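Nisin biosynthesis protein NisC (Lactococcus lactis subsp. lactis, PDB 2G0D) catalyses the cyclisation step of nisin biosynthesis, in which cysteine thiols add to dehydrated residues to form the thioether rings of the lantibiotic. Local coordinates at residues Y195-G203 with K253-L261. Numbering follows the deposited sequence.
Sequences YPLGCLNMG and KDGLVADEL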
loop_
_atom_site.group_PDB
_atom_site.type_symbol
_atom_site.label_atom_id
_atom_site.label_comp_id
_atom_site.label_asym_id
_atom_site.label_seq_id
_atom_site.Cartn_x
_atom_site.Cartn_y
_atom_site.Cartn_z
ATOM N N TYR A 195 -22.265 0.688 -8.204
ATOM C CA TYR A 195 -21.956 -0.281 -9.257
ATOM C C TYR A 195 -23.007 -1.401 -9.365
ATOM O O TYR A 195 -22.692 -2.569 -9.124
ATOM C CB TYR A 195 -20.539 -0.864 -9.063
ATOM C CG TYR A 195 -19.426 0.171 -9.112
ATOM C CD1 TYR A 195 -19.144 0.855 -10.300
ATOM C CD2 TYR A 195 -18.656 0.468 -7.977
ATOM C CE1 TYR A 195 -18.139 1.805 -10.368
ATOM C CE2 TYR A 195 -17.626 1.431 -8.034
ATOM C CZ TYR A 195 -17.388 2.094 -9.241
ATOM O OH TYR A 195 -16.409 3.045 -9.357
ATOM N N PRO A 196 -24.250 -1.059 -9.767
ATOM C CA PRO A 196 -25.339 -2.057 -9.795
ATOM C C PRO A 196 -25.154 -3.163 -10.845
ATOM O O PRO A 196 -25.830 -4.190 -10.779
ATOM C CB PRO A 196 -26.584 -1.217 -10.098
ATOM C CG PRO A 196 -26.069 -0.023 -10.817
ATOM C CD PRO A 196 -24.704 0.259 -10.242
ATOM N N LEU A 197 -24.256 -2.940 -11.802
ATOM C CA LEU A 197 -23.859 -3.959 -12.771
ATOM C C LEU A 197 -22.401 -4.369 -12.557
ATOM O O LEU A 197 -21.770 -4.972 -13.433
ATOM C CB LEU A 197 -24.085 -3.461 -14.205
ATOM C CG LEU A 197 -25.528 -3.143 -14.651
ATOM C CD1 LEU A 197 -25.536 -2.616 -16.071
ATOM C CD2 LEU A 197 -26.452 -4.350 -14.541
ATOM N N GLY A 198 -21.870 -4.042 -11.381
ATOM C CA GLY A 198 -20.489 -4.371 -11.036
ATOM C C GLY A 198 -19.472 -3.442 -11.681
ATOM O O GLY A 198 -19.837 -2.452 -12.328
ATOM N N CYS A 199 -18.187 -3.749 -11.476
ATOM C CA CYS A 199 -17.089 -3.061 -12.144
ATOM C C CYS A 199 -15.756 -3.797 -12.000
ATOM O O CYS A 199 -15.588 -4.666 -11.134
ATOM C CB CYS A 199 -16.940 -1.616 -11.628
ATOM S SG CYS A 199 -16.189 -1.471 -9.992
ATOM N N LEU A 200 -14.827 -3.437 -12.880
ATOM C CA LEU A 200 -13.405 -3.665 -12.685
ATOM C C LEU A 200 -12.830 -2.501 -11.873
ATOM O O LEU A 200 -12.822 -1.351 -12.347
ATOM C CB LEU A 200 -12.697 -3.736 -14.041
ATOM C CG LEU A 200 -11.195 -4.015 -14.088
ATOM C CD1 LEU A 200 -10.876 -5.407 -13.490
ATOM C CD2 LEU A 200 -10.676 -3.897 -15.535
ATOM N N ASN A 201 -12.367 -2.799 -10.658
ATOM C CA ASN A 201 -11.762 -1.784 -9.775
ATOM C C ASN A 201 -10.397 -1.340 -10.313
ATOM O O ASN A 201 -9.568 -2.169 -10.705
ATOM C CB ASN A 201 -11.676 -2.299 -8.329
ATOM C CG ASN A 201 -11.245 -1.223 -7.348
ATOM O OD1 ASN A 201 -10.148 -0.669 -7.461
ATOM N ND2 ASN A 201 -12.096 -0.936 -6.368
ATOM N N MET A 202 -10.200 -0.020 -10.359
ATOM C CA MET A 202 -9.064 0.592 -11.061
ATOM C C MET A 202 -8.155 1.402 -10.132
ATOM O O MET A 202 -7.300 2.177 -10.575
ATOM C CB MET A 202 -9.593 1.450 -12.221
ATOM C CG MET A 202 -10.247 0.629 -13.391
ATOM S SD MET A 202 -8.996 -0.210 -14.390
ATOM C CE MET A 202 -9.104 -1.789 -13.665
ATOM N N GLY A 203 -8.348 1.205 -8.837
ATOM C CA GLY A 203 -7.533 1.852 -7.811
ATOM C C GLY A 203 -6.291 1.042 -7.514
ATOM O O GLY A 203 -6.222 -0.144 -7.826
ATOM N N LYS A 253 -11.391 6.800 -14.075
ATOM C CA LYS A 253 -12.478 6.478 -13.152
ATOM C C LYS A 253 -12.023 5.378 -12.193
ATOM O O LYS A 253 -11.107 4.601 -12.505
ATOM C CB LYS A 253 -13.708 5.996 -13.917
ATOM C CG LYS A 253 -14.261 6.989 -14.927
ATOM C CD LYS A 253 -15.203 6.297 -15.901
ATOM C CE LYS A 253 -16.454 5.767 -15.236
ATOM N NZ LYS A 253 -17.138 4.807 -16.151
ATOM N N ASP A 254 -12.677 5.311 -11.033
ATOM C CA ASP A 254 -12.358 4.323 -9.998
ATOM C C ASP A 254 -12.683 2.912 -10.466
ATOM O O ASP A 254 -12.071 1.946 -10.016
ATOM C CB ASP A 254 -13.179 4.587 -8.729
ATOM C CG ASP A 254 -12.654 5.738 -7.885
ATOM O OD1 ASP A 254 -11.704 6.449 -8.294
ATOM O OD2 ASP A 254 -13.233 5.934 -6.792
ATOM N N GLY A 255 -13.674 2.799 -11.344
ATOM C CA GLY A 255 -14.169 1.500 -11.797
ATOM C C GLY A 255 -14.639 1.556 -13.243
ATOM O O GLY A 255 -15.106 2.607 -13.704
ATOM N N LEU A 256 -14.501 0.426 -13.949
ATOM C CA LEU A 256 -14.959 0.273 -15.339
ATOM C C LEU A 256 -15.999 -0.828 -15.399
ATOM O O LEU A 256 -15.790 -1.912 -14.867
ATOM C CB LEU A 256 -13.805 -0.062 -16.295
ATOM C CG LEU A 256 -12.671 0.954 -16.428
ATOM C CD1 LEU A 256 -11.575 0.398 -17.301
ATOM C CD2 LEU A 256 -13.124 2.319 -16.943
ATOM N N VAL A 257 -17.120 -0.536 -16.047
ATOM C CA VAL A 257 -18.284 -1.429 -16.041
ATOM C C VAL A 257 -18.270 -2.312 -17.294
ATOM O O VAL A 257 -17.687 -1.933 -18.314
ATOM C CB VAL A 257 -19.592 -0.622 -15.891
ATOM C CG1 VAL A 257 -20.816 -1.490 -16.057
ATOM C CG2 VAL A 257 -19.633 0.101 -14.529
ATOM N N ALA A 258 -18.899 -3.488 -17.188
ATOM C CA ALA A 258 -18.843 -4.542 -18.205
ATOM C C ALA A 258 -18.985 -4.027 -19.629
ATOM O O ALA A 258 -18.184 -4.383 -20.497
ATOM C CB ALA A 258 -19.896 -5.621 -17.917
ATOM N N ASP A 259 -19.996 -3.188 -19.859
ATOM C CA ASP A 259 -20.272 -2.650 -21.197
ATOM C C ASP A 259 -19.148 -1.755 -21.730
ATOM O O ASP A 259 -18.769 -1.864 -22.903
ATOM C CB ASP A 259 -21.643 -1.940 -21.255
ATOM C CG ASP A 259 -21.785 -0.805 -20.230
ATOM O OD1 ASP A 259 -20.989 -0.730 -19.270
ATOM O OD2 ASP A 259 -22.718 0.020 -20.390
ATOM N N GLU A 260 -18.618 -0.887 -20.864
ATOM C CA GLU A 260 -17.485 -0.034 -21.202
ATOM C C GLU A 260 -16.276 -0.873 -21.613
ATOM O O GLU A 260 -15.587 -0.546 -22.589
ATOM C CB GLU A 260 -17.124 0.877 -20.027
ATOM C CG GLU A 260 -18.263 1.784 -19.581
ATOM C CD GLU A 260 -17.851 2.736 -18.482
ATOM O OE1 GLU A 260 -17.434 2.257 -17.410
ATOM O OE2 GLU A 260 -17.951 3.969 -18.695
ATOM N N LEU A 261 -16.027 -1.947 -20.862
ATOM C CA LEU A 261 -14.966 -2.899 -21.177
ATOM C C LEU A 261 -15.216 -3.583 -22.529
ATOM O O LEU A 261 -14.296 -3.709 -23.346
ATOM C CB LEU A 261 -14.828 -3.943 -20.054
ATOM C CG LEU A 261 -14.341 -3.431 -18.688
ATOM C CD1 LEU A 261 -14.588 -4.425 -17.567
ATOM C CD2 LEU A 261 -12.875 -3.096 -18.771
HETATM O O HOH W 1 -16.075 5.024 -11.088
#
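Gly255 fits against a sulfur–aromatic pair: Cys199 SG sits over the centre of the Tyr195 ring, 3.5 Å above its plane, and 4.0 Å from Gly255 CA. Glycine suits this place because, having no CB, it lets the strand lie close to SG and the phenol oxygen. Tyr195 OH holds a water at 2.7 Å, which also accepts a weak bond from Gly255 N. The two chains form a minimal antiparallel ribbon. Leu200 and Leu256 are its hydrogen-bonded pair, with Leu200 N 2.7 Å from Leu256 O in a nearly straight bond (165°) and Leu256 N donating in return to Leu200 O. A third bond, from Met202 N to Asp254 O, continues the pairing; the Asp254 side chain is about 9 Å from the zinc ion. On the face opposite Tyr195, a chi1 of -178° swings the Leu200 branch away from its own backbone N, and CD2 meets Leu261 CD2 at 4.0 Å. Apolar leucine and methionine suit this buried side, where the bent Met202 chain crosses Leu256, CG to CG 3.9 Å. Branched Val257 turns CG2 to the edge of the Tyr195 ring. Asn201 OD1 closes an Asx turn onto Gly203 N. Leu256 and Leu261 both rest on Phe242 of helix 226-242, so the two-stranded ribbon lies against the helical toroid and runs on, through Val257 at the N-cap position, into helix 258-263.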